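Local coordinates for catalase (PDB 4QOL) that breaks down hydrogen peroxide to water and oxygen at a haem centre, and also shows peroxidase-like reactivity toward phenolic substrates, at the interface of chains A and B. Coordinates in Å, arbitrary orientation; residue numbers count along the deposited sequence, not the author numbering. Chains: chain A/B, Catalase.

Contact 1: the interface of chains A and B. Residues chain A 350-351, 366, 368-370; chain B 12, 41-42, 45.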
ATOM      1  N   ALA A 350       2.251   2.614  -8.444  1.00 11.81           N
ATOM      2  CA  ALA A 350       2.250   2.144  -9.863  1.00 12.44           C
ATOM      3  C   ALA A 350       2.313   3.279 -10.871  1.00 12.23           C
ATOM      4  O   ALA A 350       2.944   3.148 -11.964  1.00 11.83           O
ATOM      5  CB  ALA A 350       1.037   1.246 -10.115  1.00 13.43           C
ATOM      6  N   ASN A 351       1.587   4.358 -10.610  1.00 10.76           N
ATOM      7  CA  ASN A 351       1.495   5.532 -11.477  1.00 12.11           C
ATOM      8  C   ASN A 351       2.455   6.643 -11.119  1.00 11.57           C
ATOM      9  O   ASN A 351       2.217   7.827 -11.421  1.00 12.14           O
ATOM     10  CB  ASN A 351       0.034   6.024 -11.575  1.00 13.00           C
ATOM     11  CG  ASN A 351      -0.816   5.078 -12.330  1.00 13.13           C
ATOM     12  OD1 ASN A 351      -0.430   4.632 -13.406  1.00 12.70           O
ATOM     13  ND2 ASN A 351      -1.941   4.678 -11.748  1.00 14.05           N
ATOM     14  N   ASN A 366       0.133   5.254 -24.751  1.00 16.57           N
ATOM     15  CA  ASN A 366       0.223   3.800 -24.750  1.00 14.98           C
ATOM     16  C   ASN A 366      -1.029   3.137 -24.248  1.00 14.93           C
ATOM     17  O   ASN A 366      -2.035   3.780 -24.047  1.00 15.56           O
ATOM     18  CB  ASN A 366       1.546   3.348 -24.069  1.00 15.15           C
ATOM     19  CG  ASN A 366       1.615   3.692 -22.631  1.00 16.28           C
ATOM     20  OD1 ASN A 366       0.621   3.545 -21.904  1.00 15.10           O
ATOM     21  ND2 ASN A 366       2.774   4.133 -22.215  1.00 17.67           N
ATOM     22  N   GLN A 368      -1.336   1.187 -21.524  1.00 13.51           N
ATOM     23  CA  GLN A 368      -1.374   0.909 -20.077  1.00 13.65           C
ATOM     24  C   GLN A 368      -2.628   1.520 -19.519  1.00 13.78           C
ATOM     25  O   GLN A 368      -3.190   2.478 -20.077  1.00 14.87           O
ATOM     26  CB  GLN A 368      -0.130   1.478 -19.416  1.00 13.88           C
ATOM     27  CG  GLN A 368       1.167   0.843 -19.983  1.00 14.20           C
ATOM     28  CD  GLN A 368       2.410   1.337 -19.284  1.00 15.32           C
ATOM     29  OE1 GLN A 368       2.330   1.813 -18.122  1.00 14.53           O
ATOM     30  NE2 GLN A 368       3.536   1.330 -20.009  1.00 15.97           N
ATOM     31  N   GLN A 369      -3.061   1.019 -18.382  1.00 12.71           N
ATOM     32  CA  GLN A 369      -4.250   1.541 -17.778  1.00 12.29           C
ATOM     33  C   GLN A 369      -4.278   1.302 -16.273  1.00 12.71           C
ATOM     34  O   GLN A 369      -3.657   0.412 -15.764  1.00 12.73           O
ATOM     35  CB  GLN A 369      -5.528   0.962 -18.375  1.00 13.25           C
ATOM     36  CG  GLN A 369      -5.675  -0.485 -18.054  1.00 14.54           C
ATOM     37  CD  GLN A 369      -6.900  -1.076 -18.692  1.00 16.41           C
ATOM     38  OE1 GLN A 369      -7.559  -0.433 -19.542  1.00 19.24           O
ATOM     39  NE2 GLN A 369      -7.278  -2.227 -18.221  1.00 16.58           N
ATOM     40  N   ASP A 370      -5.099   2.115 -15.622  1.00 12.93           N
ATOM     41  CA  ASP A 370      -5.582   1.861 -14.263  1.00 13.00           C
ATOM     42  C   ASP A 370      -4.417   1.948 -13.235  1.00 12.77           C
ATOM     43  O   ASP A 370      -3.457   2.742 -13.410  1.00 12.01           O
ATOM     44  CB  ASP A 370      -6.273   0.465 -14.137  1.00 13.82           C
ATOM     45  CG  ASP A 370      -7.504   0.295 -15.054  1.00 14.56           C
ATOM     46  OD1 ASP A 370      -7.860   1.278 -15.721  1.00 17.11           O
ATOM     47  OD2 ASP A 370      -8.094  -0.829 -15.057  1.00 15.20           O
TER
ATOM     48  N   ASN B  12       6.379   5.116 -20.761  1.00 16.74           N
ATOM     49  CA  ASN B  12       6.003   6.188 -19.830  1.00 15.41           C
ATOM     50  C   ASN B  12       7.036   7.299 -19.648  1.00 15.44           C
ATOM     51  O   ASN B  12       6.712   8.350 -19.134  1.00 16.10           O
ATOM     52  CB  ASN B  12       5.634   5.610 -18.487  1.00 14.95           C
ATOM     53  CG  ASN B  12       4.443   4.678 -18.555  1.00 14.98           C
ATOM     54  OD1 ASN B  12       3.518   4.885 -19.324  1.00 15.44           O
ATOM     55  ND2 ASN B  12       4.387   3.712 -17.630  1.00 14.18           N
ATOM     56  N   GLU B  41       8.461  -2.394 -18.126  1.00 12.45           N
ATOM     57  CA  GLU B  41       7.576  -1.308 -17.738  1.00 12.71           C
ATOM     58  C   GLU B  41       6.099  -1.666 -17.990  1.00 12.11           C
ATOM     59  O   GLU B  41       5.185  -1.437 -17.141  1.00 11.73           O
ATOM     60  CB  GLU B  41       7.890  -0.010 -18.442  1.00 13.18           C
ATOM     61  CG  GLU B  41       7.028   1.175 -18.013  1.00 14.04           C
ATOM     62  CD  GLU B  41       7.172   2.423 -18.871  1.00 15.58           C
ATOM     63  OE1 GLU B  41       6.591   2.424 -19.984  1.00 18.35           O
ATOM     64  OE2 GLU B  41       7.835   3.363 -18.441  1.00 20.02           O
ATOM     65  N   LYS B  42       5.864  -2.247 -19.145  1.00 12.38           N
ATOM     66  CA  LYS B  42       4.526  -2.655 -19.607  1.00 12.12           C
ATOM     67  C   LYS B  42       3.977  -3.815 -18.752  1.00 12.83           C
ATOM     68  O   LYS B  42       2.872  -3.706 -18.229  1.00 12.37           O
ATOM     69  CB  LYS B  42       4.591  -3.006 -21.113  1.00 12.64           C
ATOM     70  CG  LYS B  42       3.281  -3.355 -21.767  1.00 12.77           C
ATOM     71  CD  LYS B  42       3.536  -3.773 -23.240  1.00 12.45           C
ATOM     72  CE  LYS B  42       2.268  -4.071 -23.991  1.00 13.40           C
ATOM     73  NZ  LYS B  42       2.591  -4.570 -25.393  1.00 14.03           N
ATOM     74  N   HIS B  45       3.337  -2.479 -15.029  1.00 11.69           N
ATOM     75  CA  HIS B  45       2.086  -1.716 -14.837  1.00 11.84           C
ATOM     76  C   HIS B  45       0.883  -2.620 -14.953  1.00 11.35           C
ATOM     77  O   HIS B  45      -0.048  -2.476 -14.171  1.00 11.47           O
ATOM     78  CB  HIS B  45       1.997  -0.523 -15.816  1.00 12.01           C
ATOM     79  CG  HIS B  45       1.044   0.519 -15.403  1.00 12.93           C
ATOM     80  ND1 HIS B  45      -0.310   0.413 -15.642  1.00 12.82           N
ATOM     81  CD2 HIS B  45       1.210   1.595 -14.585  1.00 13.35           C
ATOM     82  CE1 HIS B  45      -0.932   1.403 -15.000  1.00 13.46           C
ATOM     83  NE2 HIS B  45      -0.026   2.177 -14.426  1.00 13.23           N
TER
HETATM   84  O   HOH W   1      -1.378  -1.426 -17.452  1.00 12.58           O
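B:His45 points its imidazole edge-first at chain A, where NE2 donates to the side-chain carbonyl OD1 of A:Asn351 at 2.7 Å. The bond is nearly straight at the hydrogen (170°) and close to the ring plane, yet meets OD1 from above the carbonyl plane. At the other ring nitrogen, ND1 lies 2.8 Å from the O atom of water 1, which also pairs with the backbone N of A:Gln369. Both nitrogens are thereby engaged, fixing the ring's rotation. With CG anti to the backbone N (chi1 -161°), the ring reaches toward A:Asn351, and CB and CG lie near OE1 of A:Gln368.

A:Gln368, with 98 Å² of its surface hidden by chain B, crosses the B:His45 side chain at a slant. Its extended chain brings the terminal amide tip to tip with B:Asn12, the two amide planes turned 66° apart. OE1 of A:Gln368 accepts from ND2 of B:Asn12 at 2.8 Å, while NE2 of A:Gln368 donates to the carboxylate oxygen OE1 of B:Glu41 at 3.2 Å, arriving from above the carboxylate plane. OD1 of the B:Asn12 amide in turn accepts from ND2 of A:Asn366 at 3.1 Å.

Bonds within each chain set these groups in place. The A:Asn351 amide is anchored by ND2 donating to the backbone O of A:Asp370 at 3.0 Å. OE1 of B:Glu41 takes a second bond from the backbone N of B:Asn12 at 2.8 Å, on the syn side, tying loop to helix. OD1 of A:Asn366 accepts from the backbone N of A:Gln368, bracing its amide.

Helix 37-46 of chain B supplies B:Glu41, B:Lys42 and B:His45, the N-terminal loop B:Asn12, and chain A contributes loops, A:Ala350 and A:Asn351 just after helix 331-348.

Contact 2: the interface of chains A and B. Residues chain A 124, 317, 320, 352-353, 360, 364; chain B 12-14, 37.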
ATOM      1  N   ASN A 124      12.367  11.337 -21.470  1.00 15.35           N
ATOM      2  CA  ASN A 124      13.225  11.635 -20.386  1.00 14.71           C
ATOM      3  C   ASN A 124      14.450  10.739 -20.427  1.00 15.07           C
ATOM      4  O   ASN A 124      14.343   9.523 -20.504  1.00 14.87           O
ATOM      5  CB  ASN A 124      12.456  11.546 -19.028  1.00 15.52           C
ATOM      6  CG  ASN A 124      11.572  12.742 -18.791  1.00 15.90           C
ATOM      7  OD1 ASN A 124      11.510  13.659 -19.565  1.00 15.38           O
ATOM      8  ND2 ASN A 124      10.866  12.738 -17.638  1.00 16.49           N
ATOM      9  N   THR A 317      15.899   6.606 -13.097  1.00 13.49           N
ATOM     10  CA  THR A 317      16.389   5.254 -13.390  1.00 13.71           C
ATOM     11  C   THR A 317      17.446   5.206 -14.482  1.00 13.30           C
ATOM     12  O   THR A 317      17.310   5.903 -15.488  1.00 14.40           O
ATOM     13  CB  THR A 317      15.267   4.286 -13.716  1.00 13.43           C
ATOM     14  OG1 THR A 317      15.820   3.015 -14.000  1.00 12.04           O
ATOM     15  CG2 THR A 317      14.406   4.747 -14.857  1.00 13.47           C
ATOM     16  N   ALA A 320      16.189   4.723 -17.961  1.00 14.81           N
ATOM     17  CA  ALA A 320      15.491   5.777 -18.708  1.00 15.70           C
ATOM     18  C   ALA A 320      16.492   6.294 -19.754  1.00 15.10           C
ATOM     19  O   ALA A 320      17.112   7.352 -19.604  1.00 16.26           O
ATOM     20  CB  ALA A 320      15.098   6.922 -17.730  1.00 16.61           C
ATOM     21  N   TYR A 352       3.635   6.287 -10.597  1.00 11.37           N
ATOM     22  CA  TYR A 352       4.607   7.321 -10.213  1.00 12.06           C
ATOM     23  C   TYR A 352       5.115   8.154 -11.341  1.00 12.81           C
ATOM     24  O   TYR A 352       5.531   9.322 -11.135  1.00 13.42           O
ATOM     25  CB  TYR A 352       5.799   6.686  -9.434  1.00 11.87           C
ATOM     26  CG  TYR A 352       6.789   5.941 -10.420  1.00 12.04           C
ATOM     27  CD1 TYR A 352       6.605   4.613 -10.853  1.00 11.74           C
ATOM     28  CD2 TYR A 352       7.945   6.579 -10.840  1.00 12.76           C
ATOM     29  CE1 TYR A 352       7.535   3.969 -11.690  1.00 11.43           C
ATOM     30  CE2 TYR A 352       8.841   5.959 -11.704  1.00 12.07           C
ATOM     31  CZ  TYR A 352       8.640   4.657 -12.116  1.00 11.26           C
ATOM     32  OH  TYR A 352       9.520   4.011 -12.952  1.00 12.65           O
ATOM     33  N   MET A 353       5.042   7.627 -12.569  1.00 13.57           N
ATOM     34  CA  MET A 353       5.461   8.427 -13.738  1.00 15.28           C
ATOM     35  C   MET A 353       4.524   9.586 -14.105  1.00 16.04           C
ATOM     36  O   MET A 353       4.863  10.430 -14.954  1.00 17.66           O
ATOM     37  CB  MET A 353       5.683   7.468 -14.925  1.00 16.22           C
ATOM     38  CG  MET A 353       6.945   6.603 -14.826  1.00 15.89           C
ATOM     39  SD  MET A 353       8.477   7.561 -14.706  1.00 17.06           S
ATOM     40  CE  MET A 353       8.461   8.341 -16.331  1.00 17.79           C
ATOM     41  N   PRO A 360       7.439  13.176 -18.518  1.00 18.08           N
ATOM     42  CA  PRO A 360       8.167  13.689 -19.680  1.00 18.55           C
ATOM     43  C   PRO A 360       7.577  14.964 -20.271  1.00 17.68           C
ATOM     44  O   PRO A 360       6.427  15.268 -20.043  1.00 17.42           O
ATOM     45  CB  PRO A 360       8.060  12.552 -20.714  1.00 17.76           C
ATOM     46  CG  PRO A 360       7.428  11.393 -20.005  1.00 20.27           C
ATOM     47  CD  PRO A 360       6.772  11.915 -18.784  1.00 17.73           C
ATOM     48  N   VAL A 364       3.212  11.093 -24.128  1.00 18.41           N
ATOM     49  CA  VAL A 364       3.124   9.681 -23.683  1.00 16.77           C
ATOM     50  C   VAL A 364       1.768   9.161 -24.220  1.00 17.48           C
ATOM     51  O   VAL A 364       0.690   9.736 -23.963  1.00 17.34           O
ATOM     52  CB  VAL A 364       3.161   9.551 -22.164  1.00 17.55           C
ATOM     53  CG1 VAL A 364       2.883   8.120 -21.772  1.00 16.43           C
ATOM     54  CG2 VAL A 364       4.498  10.031 -21.645  1.00 17.27           C
TER
ATOM     55  N   ASN B  12       6.379   5.116 -20.761  1.00 16.74           N
ATOM     56  CA  ASN B  12       6.003   6.188 -19.830  1.00 15.41           C
ATOM     57  C   ASN B  12       7.036   7.299 -19.648  1.00 15.44           C
ATOM     58  O   ASN B  12       6.712   8.350 -19.134  1.00 16.10           O
ATOM     59  CB  ASN B  12       5.634   5.610 -18.487  1.00 14.95           C
ATOM     60  CG  ASN B  12       4.443   4.678 -18.555  1.00 14.98           C
ATOM     61  OD1 ASN B  12       3.518   4.885 -19.324  1.00 15.44           O
ATOM     62  ND2 ASN B  12       4.387   3.712 -17.630  1.00 14.18           N
ATOM     63  N   GLN B  13       8.245   7.066 -20.163  1.00 14.80           N
ATOM     64  CA  GLN B  13       9.246   8.090 -20.259  1.00 16.77           C
ATOM     65  C   GLN B  13       9.073   8.988 -21.500  1.00 16.66           C
ATOM     66  O   GLN B  13       9.854   9.938 -21.708  1.00 18.07           O
ATOM     67  CB  GLN B  13      10.648   7.460 -20.282  1.00 17.78           C
ATOM     68  CG  GLN B  13      11.006   6.507 -19.100  1.00 18.54           C
ATOM     69  CD  GLN B  13      11.338   7.216 -17.794  1.00 18.69           C
ATOM     70  OE1 GLN B  13      11.426   8.431 -17.766  1.00 20.07           O
ATOM     71  NE2 GLN B  13      11.412   6.459 -16.688  1.00 21.33           N
ATOM     72  N   GLY B  14       8.136   8.653 -22.364  1.00 17.06           N
ATOM     73  CA  GLY B  14       7.915   9.415 -23.605  1.00 17.79           C
ATOM     74  C   GLY B  14       8.843   9.013 -24.752  1.00 19.67           C
ATOM     75  O   GLY B  14       8.894   9.734 -25.765  1.00 19.00           O
ATOM     76  N   TYR B  37      13.458  -2.417 -21.298  1.00 14.94           N
ATOM     77  CA  TYR B  37      12.734  -1.487 -20.386  1.00 14.89           C
ATOM     78  C   TYR B  37      11.240  -1.528 -20.769  1.00 15.49           C
ATOM     79  O   TYR B  37      10.355  -1.503 -19.896  1.00 15.11           O
ATOM     80  CB  TYR B  37      13.268  -0.051 -20.534  1.00 14.55           C
ATOM     81  CG  TYR B  37      12.477   0.932 -19.725  1.00 15.15           C
ATOM     82  CD1 TYR B  37      12.730   1.055 -18.400  1.00 15.15           C
ATOM     83  CD2 TYR B  37      11.447   1.678 -20.273  1.00 16.07           C
ATOM     84  CE1 TYR B  37      11.993   1.908 -17.605  1.00 16.38           C
ATOM     85  CE2 TYR B  37      10.718   2.559 -19.516  1.00 15.65           C
ATOM     86  CZ  TYR B  37      10.964   2.626 -18.159  1.00 16.28           C
ATOM     87  OH  TYR B  37      10.226   3.481 -17.322  1.00 18.88           O
TER
HETATM   88  O   HOH W   2       8.501   2.599 -14.998  1.00 16.48           O
HETATM   89  O   HOH W   3      11.166  10.658 -15.600  1.00 20.60           O
HETATM   90  O   HOH W   4       4.417   9.307 -17.829  1.00 25.28           O
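This is a homomeric, two-fold symmetric subunit interface in which the N-terminal segment of chain B lies against chain A, an exchange of arms that would help hold the catalase tetramer together. B:Gln13 is central here, with 73 Å² hidden by chain A. Its backbone O accepts from the backbone N of A:Asn124 at 2.9 Å, pinning the arm to the start of strand 123-130.

The side chain of B:Gln13 bends at chi2 (-76°), turning its amide back among apolar groups. The methyl CE of A:Met353 lies 3.4 Å from CD of B:Gln13, the two side chains crossing at about a right angle, and the methyl CB of A:Ala320 packs against the same CD at 3.8 Å. A:Met353, itself bent at chi2 and chi3, also sets its CG against CB of B:Asn12 and over one face of the A:Tyr352 ring, toward the rim. Farther along the arm, the ring carbon CG of A:Pro360 packs against CA of B:Gln13 at 3.8 Å, and CG2 of A:Val364 reaches CA of B:Gly14.

Both ends of the B:Gln13 amide have polar partners. NE2 donates to the phenol OH of B:Tyr37 at 3.3 Å, a bond within its own chain, and OE1 shares water 3 with ND2 of A:Asn124. Water 2 joins the phenol OH of A:Tyr352 to that of B:Tyr37, which stand 4.5 Å apart. Water 4 lies 2.8 Å from the backbone O of B:Asn12 and also reaches the backbone O of A:Met353.

The backbone bond and the water bridges thus flank a small apolar contact, and together they would keep the N-terminal arm seated on the neighbouring subunit.

The C-alpha centres of contact 1 and contact 2 lie about 10 Å apart, and B:Asn12 belongs to both: its side-chain amide serves contact 1, while its CB and backbone carbonyl serve contact 2. Helix 37-46 of chain B also spans the pair, with B:Tyr37 at its start in contact 2 and B:His45 near its end in contact 1. On chain A, A:Asn351 and A:Tyr352 are consecutive, so the two patches are continuous there too. They therefore form one surface joining arm and helix to the neighbour, and the two-fold symmetry repeats it with the chains exchanged.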